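PDB 3OBB: NAD-dependent L-serine dehydrogenase from Pseudomonas aeruginosa, which catalyses the NAD-dependent oxidation of L-serine and methyl-L-serine, with low activity toward beta-hydroxyisobutyrate, and works as a homotetramer built as a dimer of dimers. Local coordinates for residues R235-G240 and V290-D295; F241-M246 and S272-L277. One frame throughout, in Å; residues are numbered along the deposited sequence.

Contact 1: residues R235-G240 and V290-D295; sequences RDYSGG and VQKLFD. With ACT (acetate ion), chain D.
In the all-helical C-terminal domain of this HIBADH-related enzyme, the loop leading into helix 243-260 is tied to the short helix 291-294 near the chain's end by one buried tyrosine, Tyr237, and two neighbours on the helix, Gln291 and Lys292. The phenol tip meets the root of the glutamine, with Tyr237 OH 3.2 Å from Gln291 CB and 3.5 Å from Gln291 CG. With CG anti to the backbone N (chi1 -168°) and a bend at chi2, the Gln291 amide turns off to give its NE2 to the carbonyl of Ala188, the amide plane standing 56° from that of the Tyr237 ring. Lys292 runs past the same ring in the opposite direction, bringing its CE to 4.0 Å from Tyr237 CD1. Asp236 OD1 lies 4.2 Å from Lys292 NZ, too far for a salt bridge. Away from this interface an acetate, probably from the crystallisation liquor, lies beside Gly240 N and the Arg235 guanidinium. Tyr237 OH is hydrogen-bonded to Pro223 O and Gln298 NE2, and Lys292 NZ to Gln298 OE1; the two segments touch by van der Waals contact, while their polar ends find partners elsewhere, the Gln298 amide serving both Tyr237 and Lys292.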
# COMPACT_ATOMS: atom_id res chain seq x y z
N ARG A 235 1.29 6.25 -28.46
CA ARG A 235 0.88 5.29 -29.49
C ARG A 235 0.18 4.12 -28.79
O ARG A 235 0.43 2.93 -29.09
CB ARG A 235 2.07 4.81 -30.32
CG ARG A 235 3.21 4.25 -29.47
CD ARG A 235 4.42 3.86 -30.33
NE ARG A 235 5.36 3.04 -29.57
CZ ARG A 235 6.42 3.49 -28.91
NH1 ARG A 235 6.72 4.79 -28.87
NH2 ARG A 235 7.18 2.62 -28.28
N ASP A 236 -0.67 4.47 -27.83
CA ASP A 236 -1.55 3.50 -27.19
C ASP A 236 -0.78 2.40 -26.45
O ASP A 236 -1.20 1.24 -26.42
CB ASP A 236 -2.44 2.87 -28.26
CG ASP A 236 -3.91 3.09 -27.97
OD1 ASP A 236 -4.34 2.85 -26.79
OD2 ASP A 236 -4.62 3.56 -28.91
N TYR A 237 0.37 2.76 -25.88
CA TYR A 237 1.16 1.82 -25.11
C TYR A 237 1.54 0.56 -25.89
O TYR A 237 1.71 -0.48 -25.29
CB TYR A 237 0.42 1.47 -23.79
CG TYR A 237 0.08 2.73 -23.02
CD1 TYR A 237 -1.17 3.31 -23.13
CD2 TYR A 237 1.05 3.38 -22.24
CE1 TYR A 237 -1.48 4.49 -22.47
CE2 TYR A 237 0.74 4.56 -21.55
CZ TYR A 237 -0.54 5.10 -21.67
OH TYR A 237 -0.90 6.26 -21.03
N SER A 238 1.72 0.65 -27.21
CA SER A 238 2.27 -0.48 -27.98
C SER A 238 3.80 -0.46 -27.89
O SER A 238 4.40 0.62 -27.80
CB SER A 238 1.86 -0.39 -29.45
OG SER A 238 2.34 0.84 -30.00
N GLY A 239 4.41 -1.63 -27.91
CA GLY A 239 5.87 -1.78 -27.90
C GLY A 239 6.45 -1.46 -26.54
O GLY A 239 5.80 -1.71 -25.52
N GLY A 240 7.65 -0.88 -26.53
CA GLY A 240 8.35 -0.56 -25.28
C GLY A 240 8.72 -1.77 -24.43
O GLY A 240 9.33 -2.70 -24.90
N VAL A 290 0.28 1.56 -17.04
CA VAL A 290 -0.18 1.76 -15.67
C VAL A 290 -0.96 3.08 -15.57
O VAL A 290 -1.83 3.21 -14.72
CB VAL A 290 1.02 1.64 -14.66
CG1 VAL A 290 1.90 2.89 -14.68
CG2 VAL A 290 0.55 1.31 -13.24
N GLN A 291 -0.65 4.05 -16.46
CA GLN A 291 -1.40 5.31 -16.57
C GLN A 291 -2.92 5.11 -16.60
O GLN A 291 -3.66 5.90 -16.05
CB GLN A 291 -0.95 6.14 -17.81
CG GLN A 291 -1.48 7.61 -17.84
CD GLN A 291 -0.95 8.45 -16.67
OE1 GLN A 291 0.12 9.04 -16.76
NE2 GLN A 291 -1.70 8.49 -15.58
N LYS A 292 -3.38 4.03 -17.25
CA LYS A 292 -4.79 3.75 -17.44
C LYS A 292 -5.55 3.49 -16.12
O LYS A 292 -6.77 3.75 -16.01
CB LYS A 292 -4.94 2.53 -18.35
CG LYS A 292 -4.55 2.79 -19.81
CD LYS A 292 -5.21 1.73 -20.71
CE LYS A 292 -4.78 1.86 -22.17
NZ LYS A 292 -5.61 2.96 -22.74
N LEU A 293 -4.84 2.95 -15.13
CA LEU A 293 -5.43 2.84 -13.78
C LEU A 293 -5.96 4.20 -13.27
O LEU A 293 -7.02 4.25 -12.62
CB LEU A 293 -4.39 2.28 -12.80
CG LEU A 293 -4.01 0.80 -12.97
CD1 LEU A 293 -3.11 0.38 -11.81
CD2 LEU A 293 -5.26 -0.07 -13.03
N PHE A 294 -5.27 5.28 -13.61
CA PHE A 294 -5.57 6.62 -13.05
C PHE A 294 -6.32 7.57 -13.96
O PHE A 294 -6.92 8.53 -13.47
CB PHE A 294 -4.27 7.29 -12.59
CG PHE A 294 -3.40 6.39 -11.78
CD1 PHE A 294 -2.25 5.84 -12.33
CD2 PHE A 294 -3.76 6.07 -10.48
CE1 PHE A 294 -1.44 5.01 -11.58
CE2 PHE A 294 -2.96 5.22 -9.72
CZ PHE A 294 -1.80 4.68 -10.28
N ASP A 295 -6.24 7.33 -15.27
CA ASP A 295 -6.76 8.27 -16.30
C ASP A 295 -8.04 7.68 -16.83
O ASP A 295 -8.01 6.64 -17.51
CB ASP A 295 -5.74 8.47 -17.43
CG ASP A 295 -6.23 9.37 -18.57
OD1 ASP A 295 -5.45 9.45 -19.57
OD2 ASP A 295 -7.34 10.02 -18.50
C ACT D . 9.50 0.22 -29.09
O ACT D . 8.43 -0.38 -28.85
OXT ACT D . 9.46 0.98 -30.07
CH3 ACT D . 10.75 0.07 -28.26

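Contact 2: residues F241-M246 and S272-L277; sequences FMAQLM and SLYRLL
Met246 sets its CG anti to the backbone N (chi1 178°), which puts the CG methylene over the aromatic ring of Tyr274; bends at chi2 and chi3 then set the course of the selenium and the terminal methyl. The tyrosine answers with chi1 of -85°, which sends its ring from helix 265-279 toward helix 243-260. The result is a CH-pi contact: Met246 CG stands 3.9 Å from the centroid of the Tyr274 ring, only 12° off the ring normal, and is almost equally far from several of the ring's carbons. It is thus the methylene, rather than the selenium of this selenomethionine, that occupies the centre of the face. One turn earlier, Ala243 adds a smaller contact, its CB 4.2 Å from Tyr274 CD1. Here two consecutive helices of the all-helical C-terminal domain pack through an aromatic from the second set against Ala243 and Met246, three positions apart on the first. Met242 holds the N-cap position, and its carbonyl accepts the amide of Met246 at the start of that helix. The phenol of Tyr274 continues past the methionine to the loop that follows its own helix, where OH is hydrogen-bonded to Phe287 O. From helix 168-196, which carries the active-site Lys173, Leu180 and Ala181 pack on Met246 and Ile185 on Tyr274.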
# COMPACT_ATOMS: atom_id res chain seq x y z
N PHE A 241 8.34 -1.76 -23.17
CA PHE A 241 8.79 -2.80 -22.26
C PHE A 241 7.54 -3.34 -21.58
O PHE A 241 6.88 -2.64 -20.82
CB PHE A 241 9.78 -2.17 -21.26
CG PHE A 241 10.20 -3.08 -20.12
CD1 PHE A 241 9.96 -2.71 -18.82
CD2 PHE A 241 10.85 -4.29 -20.36
CE1 PHE A 241 10.39 -3.56 -17.72
CE2 PHE A 241 11.26 -5.10 -19.30
CZ PHE A 241 11.02 -4.71 -17.97
N MSE A 242 7.20 -4.59 -21.88
CA MSE A 242 5.91 -5.15 -21.52
C MSE A 242 5.66 -5.10 -20.03
O MSE A 242 6.54 -5.39 -19.22
CB MSE A 242 5.83 -6.62 -21.93
CG MSE A 242 6.08 -6.92 -23.38
SE MSE A 242 5.48 -8.73 -23.87
CE MSE A 242 5.86 -9.78 -22.33
N ALA A 243 4.42 -4.78 -19.68
CA ALA A 243 3.96 -4.81 -18.29
C ALA A 243 4.23 -6.17 -17.65
O ALA A 243 4.55 -6.25 -16.45
CB ALA A 243 2.44 -4.48 -18.23
N GLN A 244 4.09 -7.24 -18.44
CA GLN A 244 4.28 -8.59 -17.91
C GLN A 244 5.72 -8.79 -17.46
O GLN A 244 5.96 -9.40 -16.41
CB GLN A 244 3.87 -9.65 -18.94
CG GLN A 244 3.97 -11.07 -18.41
CD GLN A 244 3.52 -12.09 -19.48
OE1 GLN A 244 3.45 -11.77 -20.67
NE2 GLN A 244 3.25 -13.32 -19.05
N LEU A 245 6.66 -8.26 -18.25
CA LEU A 245 8.09 -8.28 -17.90
C LEU A 245 8.42 -7.42 -16.67
O LEU A 245 9.22 -7.84 -15.80
CB LEU A 245 8.94 -7.83 -19.08
CG LEU A 245 8.98 -8.78 -20.29
CD1 LEU A 245 9.82 -8.15 -21.42
CD2 LEU A 245 9.50 -10.16 -19.89
N MSE A 246 7.85 -6.22 -16.59
CA MSE A 246 7.95 -5.44 -15.36
C MSE A 246 7.41 -6.23 -14.14
O MSE A 246 8.03 -6.21 -13.08
CB MSE A 246 7.24 -4.09 -15.50
CG MSE A 246 7.28 -3.26 -14.22
SE MSE A 246 9.14 -3.01 -13.59
CE MSE A 246 9.36 -1.39 -14.59
N SER A 272 1.50 -5.30 -6.90
CA SER A 272 0.05 -5.49 -6.83
C SER A 272 -0.70 -4.77 -7.95
O SER A 272 -1.63 -5.32 -8.50
CB SER A 272 -0.47 -5.06 -5.47
OG SER A 272 0.11 -5.91 -4.46
N LEU A 273 -0.27 -3.57 -8.28
CA LEU A 273 -0.88 -2.73 -9.33
C LEU A 273 -0.58 -3.28 -10.73
O LEU A 273 -1.47 -3.33 -11.61
CB LEU A 273 -0.44 -1.27 -9.18
CG LEU A 273 -0.92 -0.59 -7.86
CD1 LEU A 273 -0.37 0.82 -7.76
CD2 LEU A 273 -2.51 -0.56 -7.65
N TYR A 274 0.65 -3.75 -10.92
CA TYR A 274 1.00 -4.46 -12.17
C TYR A 274 0.16 -5.71 -12.34
O TYR A 274 -0.29 -6.00 -13.44
CB TYR A 274 2.51 -4.68 -12.33
CG TYR A 274 3.10 -3.45 -12.94
CD1 TYR A 274 2.92 -3.18 -14.30
CD2 TYR A 274 3.76 -2.49 -12.16
CE1 TYR A 274 3.40 -2.02 -14.89
CE2 TYR A 274 4.25 -1.31 -12.74
CZ TYR A 274 4.05 -1.08 -14.10
OH TYR A 274 4.50 0.07 -14.67
N ARG A 275 -0.11 -6.41 -11.25
CA ARG A 275 -0.91 -7.62 -11.38
C ARG A 275 -2.36 -7.31 -11.78
O ARG A 275 -2.98 -8.09 -12.51
CB ARG A 275 -0.81 -8.52 -10.14
CG ARG A 275 0.62 -9.05 -10.01
CD ARG A 275 0.70 -10.49 -9.59
NE ARG A 275 2.09 -10.93 -9.42
CZ ARG A 275 2.61 -11.40 -8.29
NH1 ARG A 275 1.88 -11.52 -7.20
NH2 ARG A 275 3.89 -11.76 -8.25
N LEU A 276 -2.87 -6.17 -11.31
CA LEU A 276 -4.18 -5.64 -11.70
C LEU A 276 -4.21 -5.36 -13.19
O LEU A 276 -5.16 -5.66 -13.86
CB LEU A 276 -4.44 -4.33 -10.94
CG LEU A 276 -5.39 -4.29 -9.73
CD1 LEU A 276 -5.49 -5.59 -8.90
CD2 LEU A 276 -5.22 -3.03 -8.85
N LEU A 277 -3.13 -4.79 -13.71
CA LEU A 277 -3.01 -4.54 -15.15
C LEU A 277 -3.09 -5.84 -15.94
O LEU A 277 -3.68 -5.86 -17.01
CB LEU A 277 -1.71 -3.80 -15.48
CG LEU A 277 -1.71 -2.33 -15.08
CD1 LEU A 277 -0.33 -1.75 -15.30
CD2 LEU A 277 -2.81 -1.55 -15.85

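How the contacts relate
Contact 2 is nested within the loop of chain closed by contact 1, and the two centres lie about 11 Å apart. Gly240 of contact 1 leads directly into Phe241 of contact 2, while helices 265-279 and 291-294 follow each other in sequence and pack together. Val290 bridges the two contacts, its CA 3.5 Å from Leu277 CD1 and its CB 3.8 Å from Tyr274 OH. They differ in distance from the active site. Contact 1 lies away from it and from the NAD-binding residues, whereas the Met246 side chain is about 8 Å from that of the active-site Lys173 and about 7 Å from that of the NAD-binding Lys248. A bound 4-(2-hydroxyethyl)-1-piperazine ethanesulfonic acid lies about 6 Å from the Met246 side chain and 11 Å from that of Tyr237.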